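Local atomic coordinates of tRNA (guanine(26)-N(2))-dimethyltransferase (Pyrococcus horikoshii, PDB entry 2DUL), a protein that probably dimethylates the N2 amino group of guanine 26 in a number of tRNAs, using S-adenosyl-L-methionine as the methyl donor. Residues A[211-223]-A[277-290]. Sequence-based numbering, arbitrary orientation.
Sequences YDLGIDVILAYYK and WLGPLKDEKIVSKM
L219 and K282 form a single antiparallel beta bridge flanked by two backbone hydrogen bonds, D283 N to I218 O (2.9 Å) and A220 N to L281 O (2.9 Å), where I218 and L219 both face F230 in a classic beta bulge and edge strand 213-223 turns a corner. V217 fills the bend of 277-281. V217 CG2 lies obliquely against the indole, 3.5 Å from W277 NE1, while CB packs on P280 O. P280 O also accepts a hydrogen bond from W277 NE1 (2.9 Å), near the ring plane but above the carbonyl plane. I215 CD1 sits over one indole face, toward the rim, and G279 N lies over the opposite one. A leucine in place of W277 would probably leave P280 O without this donor and open a gap beside V217 and I215. L219 CG, anti to the backbone N (chi1 169°), carries the branches to the helix, CD1 to V287 CG2 (4.0 Å) and CD2 to M290 CE (3.9 Å), and I218 CG2 meets I286 CD1. D283 N-caps this helix, its OD1 taking I286 N from above the carboxylate plane and, through the syn lone pair, a salt bridge from K285 NZ. The contact joins the sheet edge to the start of helix 284-295, with helix 192-209 packing on V217 and W277, and helix 33-46 on I218 and I286.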
loop_
_atom_site.group_PDB
_atom_site.type_symbol
_atom_site.label_atom_id
_atom_site.label_comp_id
_atom_site.label_asym_id
_atom_site.label_seq_id
_atom_site.Cartn_x
_atom_site.Cartn_y
_atom_site.Cartn_z
ATOM N N TYR A 211 13.597 -15.833 -3.423
ATOM C CA TYR A 211 14.888 -15.168 -3.265
ATOM C C TYR A 211 15.378 -15.358 -1.836
ATOM O O TYR A 211 16.323 -14.701 -1.398
ATOM C CB TYR A 211 14.736 -13.675 -3.558
ATOM C CG TYR A 211 14.252 -13.409 -4.965
ATOM C CD1 TYR A 211 15.025 -13.789 -6.064
ATOM C CD2 TYR A 211 13.012 -12.816 -5.198
ATOM C CE1 TYR A 211 14.571 -13.586 -7.379
ATOM C CE2 TYR A 211 12.545 -12.610 -6.512
ATOM C CZ TYR A 211 13.335 -13.000 -7.592
ATOM O OH TYR A 211 12.888 -12.812 -8.884
ATOM N N ASP A 212 14.729 -16.273 -1.124
ATOM C CA ASP A 212 15.031 -16.542 0.277
ATOM C C ASP A 212 14.863 -15.247 1.073
ATOM O O ASP A 212 15.707 -14.870 1.889
ATOM C CB ASP A 212 16.446 -17.112 0.440
ATOM C CG ASP A 212 16.567 -18.535 -0.106
ATOM O OD1 ASP A 212 15.525 -19.219 -0.233
ATOM O OD2 ASP A 212 17.701 -18.974 -0.400
ATOM N N LEU A 213 13.749 -14.570 0.806
ATOM C CA LEU A 213 13.404 -13.324 1.475
ATOM C C LEU A 213 12.018 -13.461 2.076
ATOM O O LEU A 213 11.149 -14.115 1.501
ATOM C CB LEU A 213 13.368 -12.159 0.483
ATOM C CG LEU A 213 14.656 -11.730 -0.213
ATOM C CD1 LEU A 213 14.312 -10.681 -1.270
ATOM C CD2 LEU A 213 15.652 -11.178 0.820
ATOM N N GLY A 214 11.821 -12.853 3.238
ATOM C CA GLY A 214 10.517 -12.867 3.870
ATOM C C GLY A 214 10.085 -11.413 3.905
ATOM O O GLY A 214 10.784 -10.555 3.365
ATOM N N ILE A 215 8.940 -11.123 4.508
ATOM C CA ILE A 215 8.495 -9.744 4.615
ATOM C C ILE A 215 7.808 -9.471 5.943
ATOM O O ILE A 215 7.285 -10.377 6.597
ATOM C CB ILE A 215 7.474 -9.337 3.501
ATOM C CG1 ILE A 215 6.184 -10.151 3.652
ATOM C CG2 ILE A 215 8.090 -9.513 2.117
ATOM C CD1 ILE A 215 4.990 -9.577 2.887
ATOM N N ASP A 216 7.844 -8.201 6.330
ATOM C CA ASP A 216 7.168 -7.706 7.516
ATOM C C ASP A 216 6.362 -6.551 6.944
ATOM O O ASP A 216 6.904 -5.729 6.197
ATOM C CB ASP A 216 8.145 -7.154 8.554
ATOM C CG ASP A 216 8.640 -8.215 9.516
ATOM O OD1 ASP A 216 7.961 -9.251 9.670
ATOM O OD2 ASP A 216 9.704 -8.001 10.131
ATOM N N VAL A 217 5.075 -6.490 7.253
ATOM C CA VAL A 217 4.269 -5.398 6.736
ATOM C C VAL A 217 4.490 -4.155 7.593
ATOM O O VAL A 217 4.375 -4.205 8.813
ATOM C CB VAL A 217 2.771 -5.749 6.742
ATOM C CG1 VAL A 217 1.959 -4.561 6.234
ATOM C CG2 VAL A 217 2.519 -6.965 5.870
ATOM N N ILE A 218 4.837 -3.047 6.946
ATOM C CA ILE A 218 5.043 -1.797 7.653
ATOM C C ILE A 218 3.682 -1.114 7.749
ATOM O O ILE A 218 3.250 -0.690 8.822
ATOM C CB ILE A 218 6.012 -0.880 6.889
ATOM C CG1 ILE A 218 7.401 -1.530 6.830
ATOM C CG2 ILE A 218 6.075 0.488 7.558
ATOM C CD1 ILE A 218 8.353 -0.858 5.854
ATOM N N LEU A 219 3.005 -1.035 6.611
ATOM C CA LEU A 219 1.696 -0.409 6.535
ATOM C C LEU A 219 1.020 -0.784 5.229
ATOM O O LEU A 219 1.608 -0.647 4.161
ATOM C CB LEU A 219 1.833 1.115 6.604
ATOM C CG LEU A 219 0.572 1.926 6.275
ATOM C CD1 LEU A 219 -0.508 1.639 7.308
ATOM C CD2 LEU A 219 0.909 3.408 6.247
ATOM N N ALA A 220 -0.210 -1.273 5.322
ATOM C CA ALA A 220 -0.973 -1.636 4.132
ATOM C C ALA A 220 -2.380 -1.133 4.386
ATOM O O ALA A 220 -2.937 -1.345 5.465
ATOM C CB ALA A 220 -0.968 -3.137 3.924
ATOM N N TYR A 221 -2.958 -0.465 3.395
ATOM C CA TYR A 221 -4.287 0.086 3.570
ATOM C C TYR A 221 -5.026 0.270 2.254
ATOM O O TYR A 221 -4.450 0.127 1.176
ATOM C CB TYR A 221 -4.177 1.432 4.300
ATOM C CG TYR A 221 -3.461 2.514 3.517
ATOM C CD1 TYR A 221 -4.162 3.346 2.643
ATOM C CD2 TYR A 221 -2.084 2.705 3.642
ATOM C CE1 TYR A 221 -3.513 4.341 1.914
ATOM C CE2 TYR A 221 -1.421 3.701 2.912
ATOM C CZ TYR A 221 -2.147 4.515 2.051
ATOM O OH TYR A 221 -1.513 5.499 1.326
ATOM N N TYR A 222 -6.312 0.582 2.365
ATOM C CA TYR A 222 -7.167 0.823 1.214
ATOM C C TYR A 222 -7.648 2.268 1.304
ATOM O O TYR A 222 -7.939 2.760 2.394
ATOM C CB TYR A 222 -8.382 -0.105 1.238
ATOM C CG TYR A 222 -9.434 0.273 0.224
ATOM C CD1 TYR A 222 -9.306 -0.095 -1.112
ATOM C CD2 TYR A 222 -10.529 1.058 0.592
ATOM C CE1 TYR A 222 -10.237 0.310 -2.063
ATOM C CE2 TYR A 222 -11.466 1.472 -0.351
ATOM C CZ TYR A 222 -11.313 1.095 -1.675
ATOM O OH TYR A 222 -12.224 1.509 -2.616
ATOM N N LYS A 223 -7.733 2.942 0.162
ATOM C CA LYS A 223 -8.198 4.322 0.140
ATOM C C LYS A 223 -8.671 4.738 -1.243
ATOM O O LYS A 223 -7.922 4.674 -2.216
ATOM C CB LYS A 223 -7.087 5.274 0.593
ATOM C CG LYS A 223 -7.528 6.732 0.742
ATOM C CD LYS A 223 -8.465 6.902 1.928
ATOM C CE LYS A 223 -8.742 8.373 2.223
ATOM N NZ LYS A 223 -9.568 9.016 1.167
ATOM N N TRP A 277 -2.787 -12.727 2.955
ATOM C CA TRP A 277 -1.867 -12.532 4.068
ATOM C C TRP A 277 -2.770 -12.481 5.300
ATOM O O TRP A 277 -3.746 -11.728 5.315
ATOM C CB TRP A 277 -1.137 -11.196 3.889
ATOM C CG TRP A 277 -0.277 -10.785 5.033
ATOM C CD1 TRP A 277 -0.547 -9.817 5.956
ATOM C CD2 TRP A 277 1.033 -11.279 5.340
ATOM N NE1 TRP A 277 0.518 -9.667 6.812
ATOM C CE2 TRP A 277 1.501 -10.553 6.457
ATOM C CE3 TRP A 277 1.857 -12.260 4.773
ATOM C CZ2 TRP A 277 2.761 -10.778 7.023
ATOM C CZ3 TRP A 277 3.115 -12.484 5.339
ATOM C CH2 TRP A 277 3.551 -11.743 6.452
ATOM N N LEU A 278 -2.477 -13.300 6.309
ATOM C CA LEU A 278 -3.271 -13.303 7.540
ATOM C C LEU A 278 -2.474 -12.686 8.687
ATOM O O LEU A 278 -2.889 -12.736 9.847
ATOM C CB LEU A 278 -3.693 -14.729 7.924
ATOM C CG LEU A 278 -4.702 -15.433 7.012
ATOM C CD1 LEU A 278 -5.038 -16.808 7.572
ATOM C CD2 LEU A 278 -5.968 -14.585 6.915
ATOM N N GLY A 279 -1.326 -12.104 8.356
ATOM C CA GLY A 279 -0.511 -11.472 9.375
ATOM C C GLY A 279 -0.932 -10.031 9.597
ATOM O O GLY A 279 -2.004 -9.621 9.144
ATOM N N PRO A 280 -0.112 -9.233 10.299
ATOM C CA PRO A 280 -0.405 -7.823 10.582
ATOM C C PRO A 280 -0.474 -6.986 9.306
ATOM O O PRO A 280 0.228 -7.269 8.336
ATOM C CB PRO A 280 0.776 -7.388 11.453
ATOM C CG PRO A 280 1.260 -8.679 12.075
ATOM C CD PRO A 280 1.151 -9.649 10.934
ATOM N N LEU A 281 -1.326 -5.963 9.301
ATOM C CA LEU A 281 -1.406 -5.078 8.147
ATOM C C LEU A 281 -0.707 -3.769 8.502
ATOM O O LEU A 281 -0.708 -2.817 7.727
ATOM C CB LEU A 281 -2.861 -4.816 7.734
ATOM C CG LEU A 281 -3.515 -5.958 6.944
ATOM C CD1 LEU A 281 -4.908 -5.536 6.485
ATOM C CD2 LEU A 281 -2.650 -6.322 5.732
ATOM N N LYS A 282 -0.114 -3.727 9.693
ATOM C CA LYS A 282 0.612 -2.541 10.123
ATOM C C LYS A 282 1.617 -2.855 11.222
ATOM O O LYS A 282 1.479 -3.838 11.951
ATOM C CB LYS A 282 -0.349 -1.460 10.635
ATOM C CG LYS A 282 -0.962 -1.751 12.009
ATOM C CD LYS A 282 -1.636 -0.504 12.588
ATOM C CE LYS A 282 -2.287 -0.785 13.944
ATOM N NZ LYS A 282 -2.938 0.437 14.502
ATOM N N ASP A 283 2.642 -2.018 11.311
ATOM C CA ASP A 283 3.645 -2.135 12.353
ATOM C C ASP A 283 3.208 -1.043 13.326
ATOM O O ASP A 283 3.410 0.141 13.059
ATOM C CB ASP A 283 5.040 -1.827 11.806
ATOM C CG ASP A 283 6.107 -1.875 12.880
ATOM O OD1 ASP A 283 5.973 -1.134 13.871
ATOM O OD2 ASP A 283 7.078 -2.649 12.736
ATOM N N GLU A 284 2.579 -1.443 14.427
ATOM C CA GLU A 284 2.086 -0.504 15.437
ATOM C C GLU A 284 2.998 0.677 15.736
ATOM O O GLU A 284 2.570 1.827 15.659
ATOM C CB GLU A 284 1.808 -1.232 16.752
ATOM C CG GLU A 284 0.559 -2.077 16.759
ATOM C CD GLU A 284 0.298 -2.688 18.123
ATOM O OE1 GLU A 284 0.212 -1.921 19.107
ATOM O OE2 GLU A 284 0.178 -3.930 18.209
ATOM N N LYS A 285 4.243 0.386 16.101
ATOM C CA LYS A 285 5.224 1.423 16.430
ATOM C C LYS A 285 5.361 2.477 15.336
ATOM O O LYS A 285 5.162 3.666 15.573
ATOM C CB LYS A 285 6.604 0.801 16.665
ATOM C CG LYS A 285 6.682 -0.208 17.799
ATOM C CD LYS A 285 8.071 -0.856 17.881
ATOM C CE LYS A 285 8.374 -1.759 16.675
ATOM N NZ LYS A 285 8.493 -1.030 15.368
ATOM N N ILE A 286 5.713 2.025 14.136
ATOM C CA ILE A 286 5.915 2.912 12.999
ATOM C C ILE A 286 4.710 3.794 12.698
ATOM O O ILE A 286 4.846 5.009 12.543
ATOM C CB ILE A 286 6.294 2.092 11.742
ATOM C CG1 ILE A 286 7.612 1.358 11.998
ATOM C CG2 ILE A 286 6.414 3.007 10.529
ATOM C CD1 ILE A 286 8.043 0.436 10.877
ATOM N N VAL A 287 3.528 3.193 12.624
ATOM C CA VAL A 287 2.323 3.963 12.330
ATOM C C VAL A 287 2.038 4.992 13.426
ATOM O O VAL A 287 1.516 6.076 13.153
ATOM C CB VAL A 287 1.110 3.034 12.142
ATOM C CG1 VAL A 287 -0.169 3.852 12.066
ATOM C CG2 VAL A 287 1.293 2.215 10.857
ATOM N N SER A 288 2.383 4.653 14.666
ATOM C CA SER A 288 2.174 5.577 15.774
ATOM C C SER A 288 3.108 6.760 15.518
ATOM O O SER A 288 2.706 7.919 15.624
ATOM C CB SER A 288 2.512 4.903 17.108
ATOM O OG SER A 288 2.210 5.751 18.201
ATOM N N LYS A 289 4.354 6.456 15.159
ATOM C CA LYS A 289 5.339 7.492 14.861
ATOM C C LYS A 289 4.911 8.332 13.661
ATOM O O LYS A 289 5.169 9.535 13.613
ATOM C CB LYS A 289 6.707 6.876 14.562
ATOM C CG LYS A 289 7.456 6.341 15.769
ATOM C CD LYS A 289 8.912 6.070 15.409
ATOM C CE LYS A 289 9.733 5.640 16.615
ATOM N NZ LYS A 289 9.282 4.334 17.165
ATOM N N MET A 290 4.269 7.692 12.687
ATOM C CA MET A 290 3.811 8.382 11.485
ATOM C C MET A 290 2.793 9.475 11.796
ATOM O O MET A 290 2.836 10.559 11.211
ATOM C CB MET A 290 3.210 7.377 10.496
ATOM C CG MET A 290 4.246 6.489 9.819
ATOM S SD MET A 290 3.509 5.364 8.608
ATOM C CE MET A 290 3.055 6.510 7.270
#